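Local atomic coordinates of Kiaa0380 (PDB entry 1HTJ), a protein that probably couples heterotrimeric G protein signalling to Rho GTPases, its RGS-like domain belonging to a Rho guanine nucleotide exchange factor. Residues Arg40-Arg49 and Glu166-Leu177; Val97-Ile107 and Val120-Ala128. The protein carries 3 engineered substitutions. All coordinates share one frame; numbering follows the deposited sequence.

Contact 1: residues Arg40-Arg49 and Glu166-Leu177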
loop_
_atom_site.group_PDB
_atom_site.type_symbol
_atom_site.label_atom_id
_atom_site.label_comp_id
_atom_site.label_asym_id
_atom_site.label_seq_id
_atom_site.Cartn_x
_atom_site.Cartn_y
_atom_site.Cartn_z
ATOM N N ARG A 40 6.333 -9.398 -2.705
ATOM C CA ARG A 40 7.592 -8.957 -3.306
ATOM C C ARG A 40 7.777 -7.461 -3.078
ATOM O O ARG A 40 7.287 -6.637 -3.847
ATOM C CB ARG A 40 7.585 -9.275 -4.799
ATOM C CG ARG A 40 6.915 -10.599 -5.127
ATOM C CD ARG A 40 7.356 -11.706 -4.166
ATOM N NE ARG A 40 8.806 -11.743 -4.067
ATOM C CZ ARG A 40 9.598 -12.016 -5.096
ATOM N NH1 ARG A 40 9.061 -12.281 -6.282
ATOM N NH2 ARG A 40 10.920 -11.995 -4.958
ATOM N N PRO A 41 8.510 -7.099 -2.014
ATOM C CA PRO A 41 8.806 -5.724 -1.597
ATOM C C PRO A 41 9.395 -4.797 -2.660
ATOM O O PRO A 41 8.969 -3.651 -2.788
ATOM C CB PRO A 41 9.759 -5.919 -0.416
ATOM C CG PRO A 41 9.354 -7.258 0.124
ATOM C CD PRO A 41 9.194 -8.060 -1.134
ATOM N N ALA A 42 10.376 -5.287 -3.405
ATOM C CA ALA A 42 11.014 -4.479 -4.442
ATOM C C ALA A 42 10.021 -4.090 -5.535
ATOM O O ALA A 42 9.946 -2.922 -5.938
ATOM C CB ALA A 42 12.191 -5.243 -5.051
ATOM N N HIS A 43 9.271 -5.082 -6.005
ATOM C CA HIS A 43 8.279 -4.899 -7.047
ATOM C C HIS A 43 7.174 -3.970 -6.572
ATOM O O HIS A 43 6.752 -3.056 -7.296
ATOM C CB HIS A 43 7.700 -6.255 -7.437
ATOM C CG HIS A 43 8.690 -7.153 -8.106
ATOM N ND1 HIS A 43 9.782 -7.676 -7.446
ATOM C CD2 HIS A 43 8.802 -7.551 -9.396
ATOM C CE1 HIS A 43 10.526 -8.354 -8.302
ATOM N NE2 HIS A 43 9.956 -8.293 -9.492
ATOM N N LEU A 44 6.717 -4.208 -5.346
ATOM C CA LEU A 44 5.673 -3.400 -4.751
ATOM C C LEU A 44 6.164 -1.961 -4.702
ATOM O O LEU A 44 5.420 -1.032 -4.987
ATOM C CB LEU A 44 5.364 -3.896 -3.336
ATOM C CG LEU A 44 4.206 -3.180 -2.633
ATOM C CD1 LEU A 44 2.909 -3.487 -3.349
ATOM C CD2 LEU A 44 4.121 -3.637 -1.173
ATOM N N GLY A 45 7.425 -1.792 -4.336
ATOM C CA GLY A 45 8.022 -0.475 -4.265
ATOM C C GLY A 45 7.983 0.207 -5.618
ATOM O O GLY A 45 7.574 1.357 -5.724
ATOM N N VAL A 46 8.408 -0.496 -6.661
ATOM C CA VAL A 46 8.391 0.064 -8.004
ATOM C C VAL A 46 6.950 0.501 -8.322
ATOM O O VAL A 46 6.709 1.636 -8.731
ATOM C CB VAL A 46 8.856 -0.987 -9.052
ATOM C CG1 VAL A 46 8.579 -0.488 -10.461
ATOM C CG2 VAL A 46 10.339 -1.273 -8.876
ATOM N N PHE A 47 6.002 -0.406 -8.125
ATOM C CA PHE A 47 4.603 -0.120 -8.380
ATOM C C PHE A 47 4.125 1.094 -7.579
ATOM O O PHE A 47 3.369 1.930 -8.086
ATOM C CB PHE A 47 3.761 -1.361 -8.045
ATOM C CG PHE A 47 2.277 -1.204 -8.327
ATOM C CD1 PHE A 47 1.834 -0.603 -9.511
ATOM C CD2 PHE A 47 1.325 -1.667 -7.409
ATOM C CE1 PHE A 47 0.470 -0.466 -9.778
ATOM C CE2 PHE A 47 -0.034 -1.536 -7.664
ATOM C CZ PHE A 47 -0.465 -0.928 -8.861
ATOM N N LEU A 48 4.583 1.199 -6.336
ATOM C CA LEU A 48 4.186 2.300 -5.467
ATOM C C LEU A 48 4.728 3.638 -5.970
ATOM O O LEU A 48 4.073 4.668 -5.860
ATOM C CB LEU A 48 4.654 2.022 -4.029
ATOM C CG LEU A 48 3.779 1.049 -3.224
ATOM C CD1 LEU A 48 4.476 0.638 -1.942
ATOM C CD2 LEU A 48 2.471 1.732 -2.889
ATOM N N ARG A 49 5.924 3.621 -6.534
ATOM C CA ARG A 49 6.510 4.847 -7.062
ATOM C C ARG A 49 5.611 5.390 -8.170
ATOM O O ARG A 49 5.392 6.589 -8.271
ATOM C CB ARG A 49 7.930 4.569 -7.588
ATOM C CG ARG A 49 8.914 4.341 -6.455
ATOM C CD ARG A 49 10.291 3.945 -6.935
ATOM N NE ARG A 49 10.948 5.000 -7.688
ATOM C CZ ARG A 49 12.240 4.977 -8.018
ATOM N NH1 ARG A 49 12.995 3.957 -7.663
ATOM N NH2 ARG A 49 12.784 5.980 -8.694
ATOM N N GLU A 166 16.978 -8.612 -2.190
ATOM C CA GLU A 166 15.638 -8.078 -2.303
ATOM C C GLU A 166 15.352 -6.998 -1.283
ATOM O O GLU A 166 14.607 -6.055 -1.561
ATOM C CB GLU A 166 14.607 -9.192 -2.170
ATOM C CG GLU A 166 13.200 -8.715 -2.456
ATOM C CD GLU A 166 12.231 -9.852 -2.651
ATOM O OE1 GLU A 166 12.108 -10.682 -1.730
ATOM O OE2 GLU A 166 11.595 -9.915 -3.720
ATOM N N ARG A 167 15.930 -7.134 -0.097
ATOM C CA ARG A 167 15.720 -6.137 0.934
ATOM C C ARG A 167 16.421 -4.862 0.507
ATOM O O ARG A 167 15.914 -3.763 0.710
ATOM C CB ARG A 167 16.268 -6.618 2.281
ATOM C CG ARG A 167 16.615 -5.488 3.228
ATOM C CD ARG A 167 16.246 -5.796 4.675
ATOM N NE ARG A 167 16.777 -4.764 5.571
ATOM C CZ ARG A 167 16.262 -4.454 6.755
ATOM N NH1 ARG A 167 15.192 -5.097 7.205
ATOM N NH2 ARG A 167 16.803 -3.479 7.477
ATOM N N GLN A 168 17.585 -5.022 -0.102
ATOM C CA GLN A 168 18.359 -3.880 -0.554
ATOM C C GLN A 168 17.692 -3.131 -1.703
ATOM O O GLN A 168 17.721 -1.906 -1.743
ATOM C CB GLN A 168 19.760 -4.332 -0.958
ATOM C CG GLN A 168 20.619 -4.720 0.231
ATOM C CD GLN A 168 21.976 -5.253 -0.180
ATOM O OE1 GLN A 168 22.068 -6.262 -0.894
ATOM N NE2 GLN A 168 23.041 -4.583 0.263
ATOM N N VAL A 169 17.098 -3.866 -2.635
ATOM C CA VAL A 169 16.425 -3.238 -3.762
ATOM C C VAL A 169 15.148 -2.559 -3.267
ATOM O O VAL A 169 14.847 -1.434 -3.660
ATOM C CB VAL A 169 16.054 -4.266 -4.853
ATOM C CG1 VAL A 169 15.214 -3.593 -5.939
ATOM C CG2 VAL A 169 17.323 -4.865 -5.462
ATOM N N ALA A 170 14.420 -3.245 -2.390
ATOM C CA ALA A 170 13.178 -2.706 -1.851
ATOM C C ALA A 170 13.458 -1.423 -1.093
ATOM O O ALA A 170 12.713 -0.451 -1.185
ATOM C CB ALA A 170 12.527 -3.707 -0.930
ATOM N N GLU A 171 14.547 -1.434 -0.343
ATOM C CA GLU A 171 14.950 -0.291 0.451
ATOM C C GLU A 171 15.180 0.929 -0.439
ATOM O O GLU A 171 14.767 2.036 -0.105
ATOM C CB GLU A 171 16.234 -0.638 1.203
ATOM C CG GLU A 171 16.364 0.006 2.565
ATOM C CD GLU A 171 17.764 -0.145 3.125
ATOM O OE1 GLU A 171 18.278 -1.295 3.145
ATOM O OE2 GLU A 171 18.348 0.884 3.542
ATOM N N LYS A 172 15.840 0.716 -1.571
ATOM C CA LYS A 172 16.132 1.791 -2.514
ATOM C C LYS A 172 14.838 2.429 -3.020
ATOM O O LYS A 172 14.783 3.636 -3.286
ATOM C CB LYS A 172 16.945 1.244 -3.695
ATOM C CG LYS A 172 17.346 2.306 -4.704
ATOM C CD LYS A 172 18.253 1.741 -5.801
ATOM C CE LYS A 172 18.622 2.833 -6.825
ATOM N NZ LYS A 172 19.395 2.332 -8.018
ATOM N N GLN A 173 13.802 1.607 -3.149
ATOM C CA GLN A 173 12.504 2.078 -3.593
ATOM C C GLN A 173 11.863 2.905 -2.490
ATOM O O GLN A 173 11.274 3.958 -2.741
ATOM C CB GLN A 173 11.582 0.899 -3.927
ATOM C CG GLN A 173 12.162 -0.108 -4.908
ATOM C CD GLN A 173 12.840 0.558 -6.099
ATOM O OE1 GLN A 173 12.251 1.411 -6.768
ATOM N NE2 GLN A 173 14.084 0.168 -6.366
ATOM N N LEU A 174 11.972 2.422 -1.258
ATOM C CA LEU A 174 11.368 3.124 -0.143
ATOM C C LEU A 174 11.992 4.509 -0.023
ATOM O O LEU A 174 11.307 5.493 0.245
ATOM C CB LEU A 174 11.550 2.313 1.141
ATOM C CG LEU A 174 11.004 2.915 2.441
ATOM C CD1 LEU A 174 9.578 3.417 2.228
ATOM C CD2 LEU A 174 11.054 1.846 3.558
ATOM N N ALA A 175 13.300 4.584 -0.235
ATOM C CA ALA A 175 14.003 5.860 -0.169
ATOM C C ALA A 175 13.478 6.786 -1.267
ATOM O O ALA A 175 13.294 7.979 -1.047
ATOM C CB ALA A 175 15.508 5.644 -0.353
ATOM N N ALA A 176 13.248 6.225 -2.449
ATOM C CA ALA A 176 12.759 7.007 -3.573
ATOM C C ALA A 176 11.310 7.479 -3.321
ATOM O O ALA A 176 10.941 8.594 -3.715
ATOM C CB ALA A 176 12.848 6.189 -4.847
ATOM N N LEU A 177 10.507 6.651 -2.647
ATOM C CA LEU A 177 9.121 7.014 -2.360
ATOM C C LEU A 177 9.073 8.186 -1.392
ATOM O O LEU A 177 8.205 9.064 -1.493
ATOM C CB LEU A 177 8.357 5.812 -1.794
ATOM C CG LEU A 177 7.912 4.797 -2.861
ATOM C CD1 LEU A 177 7.755 3.419 -2.238
ATOM C CD2 LEU A 177 6.626 5.257 -3.516
#
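A bend in Gln173 at chi2 (-45°) carries its amide alongside Val46 and turns OE1 to Arg49, whose own chain bends at chi3 to present NH1. The resulting hydrogen bond, Arg49 NH1 to Gln173 OE1, is 2.8 Å long and fairly straight at 155°, with the oxygen near the guanidinium plane. The other end of the same amide is held as well, since NE2 donates to Val169 O one turn back and also to Asp155 of a loop, so that its rotation is fixed. Over one guanidinium face sits the methyl of Ala176, with CB 3.4 Å from Arg49 CZ. In this all-helical RGS-like domain, segments 41-49 and 166-177 of helices 41-54 and 163-182 run nearly parallel, 19° apart, with Gln173 as a knob in the hole formed by Ala42, Gly45, Val46 and Arg49. The missing side chain of Gly45 lets Gln173 CB come within 3.8 Å of Gly45 CA. The backbones come closest where Ala42 meets Ala170, their CA atoms 3.8 Å apart; Ala42 CB also touches Val169 CG1. Leu177 CD2 packs on the backbone joining Leu48 to Arg49 and on Leu48 CB. Arg40 NH2 and Glu166 OE2 form a salt bridge, although its hydrogen bond is weak and its 2.5 Å length doubtful.

Contact 2: residues Val97-Ile107 and Val120-Ala128; sequences VKIPEMLQAEI and VLCEAQEAA
Two antiparallel helices crossing at a marked angle, helix 101-112 and the start of helix 118-144 within the RGS-like domain, close here through an apolar seam to which Leu103, Ile107 and Val120 contribute most. The short helical segments run 144° apart with axes 9.8 Å from each other at closest approach, a spacing filled by branched side chains. Ile107 and Val120 run antiparallel alongside each other, and their packing is tight: Ile107 CG1 lies 3.4 Å from Val120 CG2. Beyond it, Ile107 CD1 reaches the methyl of Ala124 at 3.7 Å and also touches Leu121 CD2. Leu103 CG is anti to the backbone N (chi1 -176°), which carries its two methyls over helix 118-144. CD1 lies against Val120 and the Glu123 chain, 3.5 Å from Glu123 OE1, whereas CD2 rests on the backbone of Ala124, 3.7 Å from Ala124 N. With an alanine here both methyls would be gone, and a gap would probably open between the two helices facing Val120 and Ala124, leaving the CB of Glu123 without its apolar cover. Glu106 CB meets Val120 CG1 at 3.9 Å, its chain lying nearly perpendicular to the valine. The run leading into helix 101-112 extends the seam, with Ile99 CG2 on Ala127 CB at 4.1 Å and Val97 CG1 more loosely on Ala128 CB. Helix 58-69 joins the packing through Phe62, which touches both Val97 and Ala124, and through Tyr69, which meets Leu121. Gln125, pointing away from the seam, ties helix 118-144 to helix 58-69 by hydrogen bonds from NE2 to Tyr63 O and Glu67 OE1, while Val97 hydrogen-bonds through its backbone to Phe88 of helix 76-89.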
loop_
_atom_site.group_PDB
_atom_site.type_symbol
_atom_site.label_atom_id
_atom_site.label_comp_id
_atom_site.label_asym_id
_atom_site.label_seq_id
_atom_site.Cartn_x
_atom_site.Cartn_y
_atom_site.Cartn_z
ATOM N N VAL A 97 -11.199 6.211 0.976
ATOM C CA VAL A 97 -11.568 5.078 0.161
ATOM C C VAL A 97 -13.069 4.971 0.403
ATOM O O VAL A 97 -13.521 4.831 1.537
ATOM C CB VAL A 97 -10.872 3.786 0.619
ATOM C CG1 VAL A 97 -11.477 2.599 -0.099
ATOM C CG2 VAL A 97 -9.384 3.867 0.330
ATOM N N LYS A 98 -13.848 5.076 -0.659
ATOM C CA LYS A 98 -15.281 4.996 -0.492
ATOM C C LYS A 98 -15.739 3.535 -0.454
ATOM O O LYS A 98 -15.295 2.712 -1.257
ATOM C CB LYS A 98 -15.981 5.758 -1.621
ATOM C CG LYS A 98 -17.464 5.936 -1.364
ATOM C CD LYS A 98 -18.251 6.197 -2.640
ATOM C CE LYS A 98 -19.709 5.772 -2.447
ATOM N NZ LYS A 98 -19.840 4.300 -2.148
ATOM N N ILE A 99 -16.614 3.216 0.497
ATOM C CA ILE A 99 -17.140 1.857 0.639
ATOM C C ILE A 99 -18.632 1.932 0.972
ATOM O O ILE A 99 -19.121 2.974 1.409
ATOM C CB ILE A 99 -16.394 1.072 1.761
ATOM C CG1 ILE A 99 -16.662 1.708 3.136
ATOM C CG2 ILE A 99 -14.898 1.051 1.462
ATOM C CD1 ILE A 99 -15.984 0.995 4.318
ATOM N N PRO A 100 -19.377 0.833 0.756
ATOM C CA PRO A 100 -20.814 0.814 1.047
ATOM C C PRO A 100 -21.150 1.342 2.440
ATOM O O PRO A 100 -20.493 0.990 3.428
ATOM C CB PRO A 100 -21.174 -0.663 0.892
ATOM C CG PRO A 100 -20.256 -1.102 -0.185
ATOM C CD PRO A 100 -18.944 -0.464 0.208
ATOM N N GLU A 101 -22.179 2.180 2.501
ATOM C CA GLU A 101 -22.657 2.780 3.747
ATOM C C GLU A 101 -22.905 1.748 4.848
ATOM O O GLU A 101 -22.715 2.028 6.029
ATOM C CB GLU A 101 -23.953 3.551 3.480
ATOM C CG GLU A 101 -23.789 4.734 2.528
ATOM C CD GLU A 101 -23.126 5.944 3.184
ATOM O OE1 GLU A 101 -23.749 6.534 4.102
ATOM O OE2 GLU A 101 -21.988 6.301 2.784
HETATM N N MSE A 102 -23.341 0.557 4.451
HETATM C CA MSE A 102 -23.616 -0.521 5.397
HETATM C C MSE A 102 -22.297 -1.002 6.015
HETATM O O MSE A 102 -22.211 -1.235 7.223
HETATM C CB MSE A 102 -24.307 -1.677 4.668
HETATM C CG MSE A 102 -25.297 -2.485 5.499
HETATM SE SE MSE A 102 -26.946 -1.540 5.955
HETATM C CE MSE A 102 -27.575 -1.184 4.162
ATOM N N LEU A 103 -21.273 -1.141 5.175
ATOM C CA LEU A 103 -19.955 -1.593 5.617
ATOM C C LEU A 103 -19.254 -0.523 6.447
ATOM O O LEU A 103 -18.670 -0.820 7.487
ATOM C CB LEU A 103 -19.090 -1.966 4.404
ATOM C CG LEU A 103 -17.706 -2.564 4.680
ATOM C CD1 LEU A 103 -17.824 -3.763 5.617
ATOM C CD2 LEU A 103 -17.057 -2.969 3.369
ATOM N N GLN A 104 -19.319 0.716 5.968
ATOM C CA GLN A 104 -18.715 1.861 6.643
ATOM C C GLN A 104 -19.156 1.949 8.100
ATOM O O GLN A 104 -18.368 2.301 8.982
ATOM C CB GLN A 104 -19.108 3.153 5.931
ATOM C CG GLN A 104 -18.626 4.409 6.627
ATOM C CD GLN A 104 -17.435 5.022 5.927
ATOM O OE1 GLN A 104 -16.655 4.315 5.285
ATOM N NE2 GLN A 104 -17.281 6.341 6.049
ATOM N N ALA A 105 -20.424 1.637 8.342
ATOM C CA ALA A 105 -20.990 1.681 9.685
ATOM C C ALA A 105 -20.421 0.601 10.597
ATOM O O ALA A 105 -20.074 0.876 11.740
ATOM C CB ALA A 105 -22.509 1.552 9.612
ATOM N N GLU A 106 -20.342 -0.625 10.092
ATOM C CA GLU A 106 -19.805 -1.745 10.859
ATOM C C GLU A 106 -18.348 -1.475 11.221
ATOM O O GLU A 106 -17.936 -1.635 12.372
ATOM C CB GLU A 106 -19.881 -3.032 10.033
ATOM C CG GLU A 106 -20.993 -4.000 10.412
ATOM C CD GLU A 106 -20.615 -4.922 11.555
ATOM O OE1 GLU A 106 -20.507 -4.442 12.698
ATOM O OE2 GLU A 106 -20.424 -6.131 11.308
ATOM N N ILE A 107 -17.568 -1.075 10.220
ATOM C CA ILE A 107 -16.151 -0.787 10.420
ATOM C C ILE A 107 -15.960 0.335 11.432
ATOM O O ILE A 107 -15.152 0.213 12.348
ATOM C CB ILE A 107 -15.475 -0.428 9.081
ATOM C CG1 ILE A 107 -15.292 -1.702 8.252
ATOM C CG2 ILE A 107 -14.139 0.232 9.318
ATOM C CD1 ILE A 107 -14.733 -1.465 6.869
ATOM N N VAL A 120 -14.611 -7.227 8.567
ATOM C CA VAL A 120 -15.107 -6.098 7.807
ATOM C C VAL A 120 -13.982 -5.453 6.988
ATOM O O VAL A 120 -14.201 -5.052 5.847
ATOM C CB VAL A 120 -15.758 -5.049 8.739
ATOM C CG1 VAL A 120 -17.008 -5.622 9.364
ATOM C CG2 VAL A 120 -14.795 -4.643 9.826
ATOM N N LEU A 121 -12.781 -5.360 7.552
ATOM C CA LEU A 121 -11.678 -4.768 6.804
ATOM C C LEU A 121 -11.402 -5.603 5.565
ATOM O O LEU A 121 -11.083 -5.061 4.503
ATOM C CB LEU A 121 -10.424 -4.630 7.676
ATOM C CG LEU A 121 -10.508 -3.395 8.590
ATOM C CD1 LEU A 121 -9.253 -3.231 9.411
ATOM C CD2 LEU A 121 -10.739 -2.165 7.740
ATOM N N CYS A 122 -11.549 -6.921 5.696
ATOM C CA CYS A 122 -11.352 -7.833 4.575
ATOM C C CYS A 122 -12.440 -7.499 3.553
ATOM O O CYS A 122 -12.201 -7.476 2.344
ATOM C CB CYS A 122 -11.497 -9.277 5.051
ATOM S SG CYS A 122 -10.682 -10.502 4.006
ATOM N N GLU A 123 -13.644 -7.231 4.048
ATOM C CA GLU A 123 -14.741 -6.871 3.162
ATOM C C GLU A 123 -14.400 -5.548 2.473
ATOM O O GLU A 123 -14.720 -5.352 1.305
ATOM C CB GLU A 123 -16.047 -6.702 3.950
ATOM C CG GLU A 123 -16.769 -8.000 4.303
ATOM C CD GLU A 123 -18.018 -7.761 5.147
ATOM O OE1 GLU A 123 -18.911 -7.008 4.693
ATOM O OE2 GLU A 123 -18.103 -8.328 6.265
ATOM N N ALA A 124 -13.755 -4.645 3.215
ATOM C CA ALA A 124 -13.380 -3.338 2.684
ATOM C C ALA A 124 -12.315 -3.503 1.611
ATOM O O ALA A 124 -12.380 -2.875 0.562
ATOM C CB ALA A 124 -12.874 -2.426 3.807
ATOM N N GLN A 125 -11.337 -4.356 1.873
ATOM C CA GLN A 125 -10.295 -4.587 0.895
ATOM C C GLN A 125 -10.924 -4.939 -0.451
ATOM O O GLN A 125 -10.509 -4.408 -1.494
ATOM C CB GLN A 125 -9.365 -5.715 1.350
ATOM C CG GLN A 125 -8.416 -5.310 2.452
ATOM C CD GLN A 125 -7.422 -6.400 2.796
ATOM O OE1 GLN A 125 -7.803 -7.487 3.214
ATOM N NE2 GLN A 125 -6.141 -6.114 2.625
ATOM N N GLU A 126 -11.927 -5.819 -0.435
ATOM C CA GLU A 126 -12.602 -6.229 -1.667
ATOM C C GLU A 126 -13.137 -5.024 -2.430
ATOM O O GLU A 126 -13.087 -4.985 -3.657
ATOM C CB GLU A 126 -13.774 -7.172 -1.374
ATOM C CG GLU A 126 -13.417 -8.418 -0.584
ATOM C CD GLU A 126 -12.244 -9.176 -1.176
ATOM O OE1 GLU A 126 -12.306 -9.571 -2.370
ATOM O OE2 GLU A 126 -11.254 -9.382 -0.434
ATOM N N ALA A 127 -13.651 -4.041 -1.700
ATOM C CA ALA A 127 -14.201 -2.845 -2.332
ATOM C C ALA A 127 -13.143 -2.015 -3.059
ATOM O O ALA A 127 -13.441 -1.344 -4.045
ATOM C CB ALA A 127 -14.899 -1.985 -1.288
ATOM N N ALA A 128 -11.909 -2.061 -2.574
ATOM C CA ALA A 128 -10.829 -1.293 -3.174
ATOM C C ALA A 128 -10.160 -2.006 -4.347
ATOM O O ALA A 128 -9.486 -1.366 -5.158
ATOM C CB ALA A 128 -9.780 -0.975 -2.115
#

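How the contacts relate
Contacts 1 and 2 lie on opposite sides of the chain's centre, their own centres 28 Å apart and their nearest atoms about 10 Å apart, so neither touches the other. Along the sequence contact 2 is nested within the long loop closed by contact 1: contact 1 joins segments 117 residues apart, contact 2 segments only 13 apart. Helix 118-144 links them physically, for its early part packs in contact 2 and further along Gln135, Ile136 and Tyr139 reach Phe47 and Val46 of segment 40-49. Both contacts belong to the same RGS-like domain. They differ in chemistry, polar side chains supplementing the close helix packing in contact 1, apolar side chains carrying contact 2.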